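Local coordinates for uncharacterized protein lp_1913 (Lactobacillus plantarum, PDB 3FLH) that is of unknown function but carries a rhodanese-like domain, a fold found in many sulfurtransferases and in some phosphatases, at residues S14-M26 with Y101-L115. Residues are numbered along the deposited sequence; the frame is centred on the assembly and turned at random.
Sequences SLYIDHHTVLADM and YELAGALEGWKGMQL
Trp110 reaches from helix 106-112 into a pocket on helix 19-26, a knob held among His19, Val22, Leu23 and Met26. Its six-membered ring gets to that helix because chi1 (-172°) turns CG away from the backbone N, and CH2 lies 3.5 Å from Met26 CE and 4.1 Å from Val22 CG1. The selenium of selenomethionine Met26 stands at the edge of this ring, a Met-aromatic contact, while Leu115 CB rests on one ring face. Replacing this indole by an alanine is likely to leave a gap among these four residues and deprive the Met26 methyl group of its aromatic partner. Leu103 CD1 continues the apolar layer toward Val22 and His19, and Leu115 CD2 lies 3.7 Å from His19 ND1, which the contact buries without a polar partner in the model.

Strand 16-17, outermost in the parallel sheet of this chain's rhodanese-like alpha/beta fold, pairs with strand 99-103. Glu102 N donates to Leu15 O (2.8 Å), Ile17 N to Glu102 O and Ala104 N to Ile17 O (3.1 Å). Ile17 packs its CB on Tyr101 CB, whereas on the other sheet face the Tyr16 ring runs alongside the Glu102 carboxylate, their planes 43° apart; Tyr16 OH is hydrogen-bonded to Tyr12 OH and Lys87 NZ.

On the solvent side, by contrast with the enclosed indole, exposed selenomethionine Met113 meets the His19 ring at an oblique angle, though its unusual torsions leave the selenium's exact position doubtful. Nearby, one water bridges His19 N and Ala104 O.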
loop_
_atom_site.group_PDB
_atom_site.type_symbol
_atom_site.label_atom_id
_atom_site.label_comp_id
_atom_site.label_asym_id
_atom_site.label_seq_id
_atom_site.Cartn_x
_atom_site.Cartn_y
_atom_site.Cartn_z
ATOM N N SER B 14 -5.830 -8.272 8.380
ATOM C CA SER B 14 -7.041 -8.125 9.196
ATOM C C SER B 14 -7.623 -6.720 9.074
ATOM O O SER B 14 -8.723 -6.451 9.557
ATOM C CB SER B 14 -6.745 -8.408 10.673
ATOM O OG SER B 14 -6.001 -7.355 11.256
ATOM N N LEU B 15 -6.876 -5.823 8.438
ATOM C CA LEU B 15 -7.317 -4.444 8.255
ATOM C C LEU B 15 -8.195 -4.309 7.020
ATOM O O LEU B 15 -8.942 -3.340 6.886
ATOM C CB LEU B 15 -6.111 -3.516 8.096
ATOM C CG LEU B 15 -5.097 -3.445 9.236
ATOM C CD1 LEU B 15 -3.901 -2.632 8.779
ATOM C CD2 LEU B 15 -5.743 -2.825 10.478
ATOM N N TYR B 16 -8.108 -5.286 6.121
ATOM C CA TYR B 16 -8.867 -5.240 4.876
ATOM C C TYR B 16 -10.032 -6.212 4.767
ATOM O O TYR B 16 -10.123 -7.196 5.501
ATOM C CB TYR B 16 -7.943 -5.492 3.677
ATOM C CG TYR B 16 -6.863 -4.460 3.456
ATOM C CD1 TYR B 16 -5.685 -4.479 4.203
ATOM C CD2 TYR B 16 -7.006 -3.477 2.475
ATOM C CE1 TYR B 16 -4.672 -3.547 3.974
ATOM C CE2 TYR B 16 -6.002 -2.539 2.237
ATOM C CZ TYR B 16 -4.837 -2.581 2.990
ATOM O OH TYR B 16 -3.837 -1.659 2.761
ATOM N N ILE B 17 -10.922 -5.912 3.826
ATOM C CA ILE B 17 -12.073 -6.755 3.548
ATOM C C ILE B 17 -12.115 -6.944 2.030
ATOM O O ILE B 17 -11.877 -6.004 1.266
ATOM C CB ILE B 17 -13.390 -6.126 4.077
ATOM C CG1 ILE B 17 -14.534 -7.137 3.949
ATOM C CG2 ILE B 17 -13.709 -4.843 3.328
ATOM C CD1 ILE B 17 -15.838 -6.675 4.602
ATOM N N ASP B 18 -12.385 -8.176 1.609
ATOM C CA ASP B 18 -12.433 -8.531 0.197
ATOM C C ASP B 18 -13.666 -7.953 -0.493
ATOM O O ASP B 18 -14.749 -7.900 0.088
ATOM C CB ASP B 18 -12.415 -10.061 0.056
ATOM C CG ASP B 18 -12.114 -10.518 -1.356
ATOM O OD1 ASP B 18 -12.960 -10.310 -2.250
ATOM O OD2 ASP B 18 -11.019 -11.086 -1.573
ATOM N N HIS B 19 -13.493 -7.524 -1.739
ATOM C CA HIS B 19 -14.590 -6.941 -2.498
ATOM C C HIS B 19 -15.714 -7.959 -2.705
ATOM O O HIS B 19 -16.884 -7.596 -2.812
ATOM C CB HIS B 19 -14.071 -6.415 -3.843
ATOM C CG HIS B 19 -13.762 -7.488 -4.841
ATOM N ND1 HIS B 19 -14.743 -8.250 -5.440
ATOM C CD2 HIS B 19 -12.586 -7.918 -5.355
ATOM C CE1 HIS B 19 -14.185 -9.101 -6.282
ATOM N NE2 HIS B 19 -12.876 -8.921 -6.250
ATOM N N HIS B 20 -15.345 -9.235 -2.747
ATOM C CA HIS B 20 -16.302 -10.326 -2.924
ATOM C C HIS B 20 -17.260 -10.381 -1.734
ATOM O O HIS B 20 -18.459 -10.616 -1.890
ATOM C CB HIS B 20 -15.548 -11.655 -3.047
ATOM C CG HIS B 20 -16.440 -12.847 -3.205
ATOM N ND1 HIS B 20 -17.257 -13.026 -4.301
ATOM C CD2 HIS B 20 -16.650 -13.916 -2.401
ATOM C CE1 HIS B 20 -17.933 -14.152 -4.164
ATOM N NE2 HIS B 20 -17.583 -14.712 -3.019
ATOM N N THR B 21 -16.715 -10.165 -0.542
ATOM C CA THR B 21 -17.505 -10.181 0.680
ATOM C C THR B 21 -18.465 -8.999 0.701
ATOM O O THR B 21 -19.618 -9.128 1.113
ATOM C CB THR B 21 -16.600 -10.092 1.927
ATOM O OG1 THR B 21 -15.601 -11.115 1.869
ATOM C CG2 THR B 21 -17.420 -10.265 3.196
ATOM N N VAL B 22 -17.973 -7.844 0.263
ATOM C CA VAL B 22 -18.771 -6.620 0.230
ATOM C C VAL B 22 -19.859 -6.723 -0.838
ATOM O O VAL B 22 -21.005 -6.314 -0.629
ATOM C CB VAL B 22 -17.879 -5.383 -0.076
ATOM C CG1 VAL B 22 -18.734 -4.121 -0.149
ATOM C CG2 VAL B 22 -16.812 -5.234 0.998
ATOM N N LEU B 23 -19.487 -7.281 -1.983
ATOM C CA LEU B 23 -20.414 -7.432 -3.093
ATOM C C LEU B 23 -21.549 -8.387 -2.725
ATOM O O LEU B 23 -22.725 -8.052 -2.872
ATOM C CB LEU B 23 -19.654 -7.936 -4.323
ATOM C CG LEU B 23 -20.285 -7.701 -5.695
ATOM C CD1 LEU B 23 -19.234 -7.928 -6.773
ATOM C CD2 LEU B 23 -21.476 -8.620 -5.889
ATOM N N ALA B 24 -21.194 -9.566 -2.225
ATOM C CA ALA B 24 -22.186 -10.563 -1.837
ATOM C C ALA B 24 -23.185 -10.003 -0.831
ATOM O O ALA B 24 -24.377 -10.300 -0.896
ATOM C CB ALA B 24 -21.490 -11.791 -1.252
ATOM N N ASP B 25 -22.694 -9.194 0.102
ATOM C CA ASP B 25 -23.552 -8.605 1.124
ATOM C C ASP B 25 -24.544 -7.590 0.547
ATOM O O ASP B 25 -25.691 -7.530 0.988
ATOM C CB ASP B 25 -22.689 -7.957 2.219
ATOM C CG ASP B 25 -23.511 -7.172 3.232
ATOM O OD1 ASP B 25 -23.729 -5.964 3.012
ATOM O OD2 ASP B 25 -23.947 -7.763 4.246
HETATM N N MSE B 26 -24.120 -6.804 -0.440
HETATM C CA MSE B 26 -25.024 -5.814 -1.024
HETATM C C MSE B 26 -25.980 -6.404 -2.061
HETATM O O MSE B 26 -26.852 -5.702 -2.572
HETATM C CB MSE B 26 -24.244 -4.648 -1.651
HETATM C CG MSE B 26 -23.399 -5.010 -2.856
HETATM SE SE MSE B 26 -22.573 -3.457 -3.696
HETATM C CE MSE B 26 -21.237 -3.050 -2.356
ATOM N N TYR B 101 -13.113 -1.860 8.229
ATOM C CA TYR B 101 -12.097 -2.453 7.373
ATOM C C TYR B 101 -11.908 -1.528 6.180
ATOM O O TYR B 101 -12.784 -0.724 5.863
ATOM C CB TYR B 101 -12.567 -3.824 6.859
ATOM C CG TYR B 101 -12.795 -4.870 7.929
ATOM C CD1 TYR B 101 -11.726 -5.597 8.461
ATOM C CD2 TYR B 101 -14.076 -5.114 8.432
ATOM C CE1 TYR B 101 -11.923 -6.541 9.471
ATOM C CE2 TYR B 101 -14.285 -6.056 9.443
ATOM C CZ TYR B 101 -13.203 -6.762 9.959
ATOM O OH TYR B 101 -13.397 -7.662 10.981
ATOM N N GLU B 102 -10.760 -1.641 5.525
ATOM C CA GLU B 102 -10.500 -0.852 4.337
ATOM C C GLU B 102 -10.842 -1.781 3.167
ATOM O O GLU B 102 -10.576 -2.984 3.244
ATOM C CB GLU B 102 -9.027 -0.449 4.259
ATOM C CG GLU B 102 -8.803 0.625 3.228
ATOM C CD GLU B 102 -7.355 1.043 3.069
ATOM O OE1 GLU B 102 -6.655 1.215 4.092
ATOM O OE2 GLU B 102 -6.934 1.215 1.908
ATOM N N LEU B 103 -11.443 -1.248 2.106
ATOM C CA LEU B 103 -11.791 -2.064 0.940
ATOM C C LEU B 103 -10.533 -2.392 0.134
ATOM O O LEU B 103 -9.837 -1.486 -0.311
ATOM C CB LEU B 103 -12.783 -1.321 0.023
ATOM C CG LEU B 103 -13.068 -1.938 -1.363
ATOM C CD1 LEU B 103 -13.773 -3.281 -1.181
ATOM C CD2 LEU B 103 -13.958 -1.001 -2.200
ATOM N N ALA B 104 -10.242 -3.680 -0.051
ATOM C CA ALA B 104 -9.070 -4.098 -0.827
ATOM C C ALA B 104 -9.270 -3.667 -2.279
ATOM O O ALA B 104 -10.322 -3.928 -2.859
ATOM C CB ALA B 104 -8.909 -5.615 -0.756
ATOM N N GLY B 105 -8.273 -3.013 -2.867
ATOM C CA GLY B 105 -8.408 -2.576 -4.247
ATOM C C GLY B 105 -8.924 -1.153 -4.385
ATOM O O GLY B 105 -8.718 -0.509 -5.414
ATOM N N ALA B 106 -9.604 -0.662 -3.352
ATOM C CA ALA B 106 -10.138 0.700 -3.357
ATOM C C ALA B 106 -11.105 0.938 -4.522
ATOM O O ALA B 106 -11.626 -0.010 -5.107
ATOM C CB ALA B 106 -8.989 1.706 -3.408
ATOM N N LEU B 107 -11.339 2.204 -4.858
ATOM C CA LEU B 107 -12.254 2.555 -5.941
ATOM C C LEU B 107 -11.727 2.129 -7.304
ATOM O O LEU B 107 -12.481 1.624 -8.139
ATOM C CB LEU B 107 -12.517 4.062 -5.953
ATOM C CG LEU B 107 -13.538 4.520 -7.002
ATOM C CD1 LEU B 107 -14.869 3.818 -6.759
ATOM C CD2 LEU B 107 -13.717 6.033 -6.933
ATOM N N GLU B 108 -10.434 2.341 -7.527
ATOM C CA GLU B 108 -9.803 1.973 -8.790
ATOM C C GLU B 108 -10.014 0.485 -9.057
ATOM O O GLU B 108 -10.429 0.095 -10.144
ATOM C CB GLU B 108 -8.299 2.284 -8.742
ATOM C CG GLU B 108 -7.554 1.963 -10.031
ATOM C CD GLU B 108 -6.048 1.921 -9.846
ATOM O OE1 GLU B 108 -5.561 1.032 -9.110
ATOM O OE2 GLU B 108 -5.348 2.772 -10.437
ATOM N N GLY B 109 -9.731 -0.347 -8.058
ATOM C CA GLY B 109 -9.910 -1.782 -8.222
ATOM C C GLY B 109 -11.362 -2.155 -8.456
ATOM O O GLY B 109 -11.673 -2.963 -9.333
ATOM N N TRP B 110 -12.255 -1.561 -7.669
ATOM C CA TRP B 110 -13.691 -1.822 -7.781
ATOM C C TRP B 110 -14.187 -1.539 -9.203
ATOM O O TRP B 110 -14.894 -2.358 -9.793
ATOM C CB TRP B 110 -14.448 -0.963 -6.760
ATOM C CG TRP B 110 -15.905 -1.274 -6.629
ATOM C CD1 TRP B 110 -16.935 -0.748 -7.363
ATOM C CD2 TRP B 110 -16.504 -2.171 -5.685
ATOM N NE1 TRP B 110 -18.137 -1.262 -6.928
ATOM C CE2 TRP B 110 -17.900 -2.138 -5.902
ATOM C CE3 TRP B 110 -15.994 -3.003 -4.676
ATOM C CZ2 TRP B 110 -18.790 -2.901 -5.148
ATOM C CZ3 TRP B 110 -16.883 -3.766 -3.924
ATOM C CH2 TRP B 110 -18.265 -3.708 -4.165
ATOM N N LYS B 111 -13.816 -0.384 -9.748
ATOM C CA LYS B 111 -14.218 -0.034 -11.103
ATOM C C LYS B 111 -13.538 -0.984 -12.083
ATOM O O LYS B 111 -14.139 -1.411 -13.069
ATOM C CB LYS B 111 -13.816 1.407 -11.433
ATOM C CG LYS B 111 -14.608 2.466 -10.700
ATOM C CD LYS B 111 -14.252 3.841 -11.217
ATOM C CE LYS B 111 -15.157 4.907 -10.623
ATOM N NZ LYS B 111 -14.833 6.239 -11.198
ATOM N N GLY B 112 -12.278 -1.306 -11.797
ATOM C CA GLY B 112 -11.516 -2.204 -12.645
ATOM C C GLY B 112 -12.219 -3.528 -12.852
ATOM O O GLY B 112 -12.048 -4.179 -13.880
HETATM N N MSE B 113 -13.010 -3.929 -11.864
HETATM C CA MSE B 113 -13.756 -5.175 -11.935
HETATM C C MSE B 113 -15.184 -4.930 -12.390
HETATM O O MSE B 113 -16.013 -5.842 -12.387
HETATM C CB MSE B 113 -13.761 -5.851 -10.573
HETATM C CG MSE B 113 -12.739 -6.951 -10.458
HETATM SE SE MSE B 113 -12.088 -7.109 -8.674
HETATM C CE MSE B 113 -10.283 -6.487 -9.003
ATOM N N GLN B 114 -15.459 -3.689 -12.781
ATOM C CA GLN B 114 -16.779 -3.290 -13.251
ATOM C C GLN B 114 -17.870 -3.600 -12.228
ATOM O O GLN B 114 -18.993 -3.977 -12.580
ATOM C CB GLN B 114 -17.086 -3.980 -14.582
ATOM C CG GLN B 114 -16.117 -3.627 -15.710
ATOM C CD GLN B 114 -16.093 -2.137 -16.027
ATOM O OE1 GLN B 114 -17.131 -1.530 -16.296
ATOM N NE2 GLN B 114 -14.901 -1.544 -16.004
ATOM N N LEU B 115 -17.537 -3.434 -10.954
ATOM C CA LEU B 115 -18.500 -3.685 -9.890
ATOM C C LEU B 115 -19.530 -2.550 -9.828
ATOM O O LEU B 115 -19.322 -1.474 -10.386
ATOM C CB LEU B 115 -17.765 -3.866 -8.557
ATOM C CG LEU B 115 -17.368 -5.317 -8.207
ATOM C CD1 LEU B 115 -16.927 -6.082 -9.444
ATOM C CD2 LEU B 115 -16.267 -5.304 -7.167
HETATM O O HOH W 1 -10.825 -6.707 -3.103
#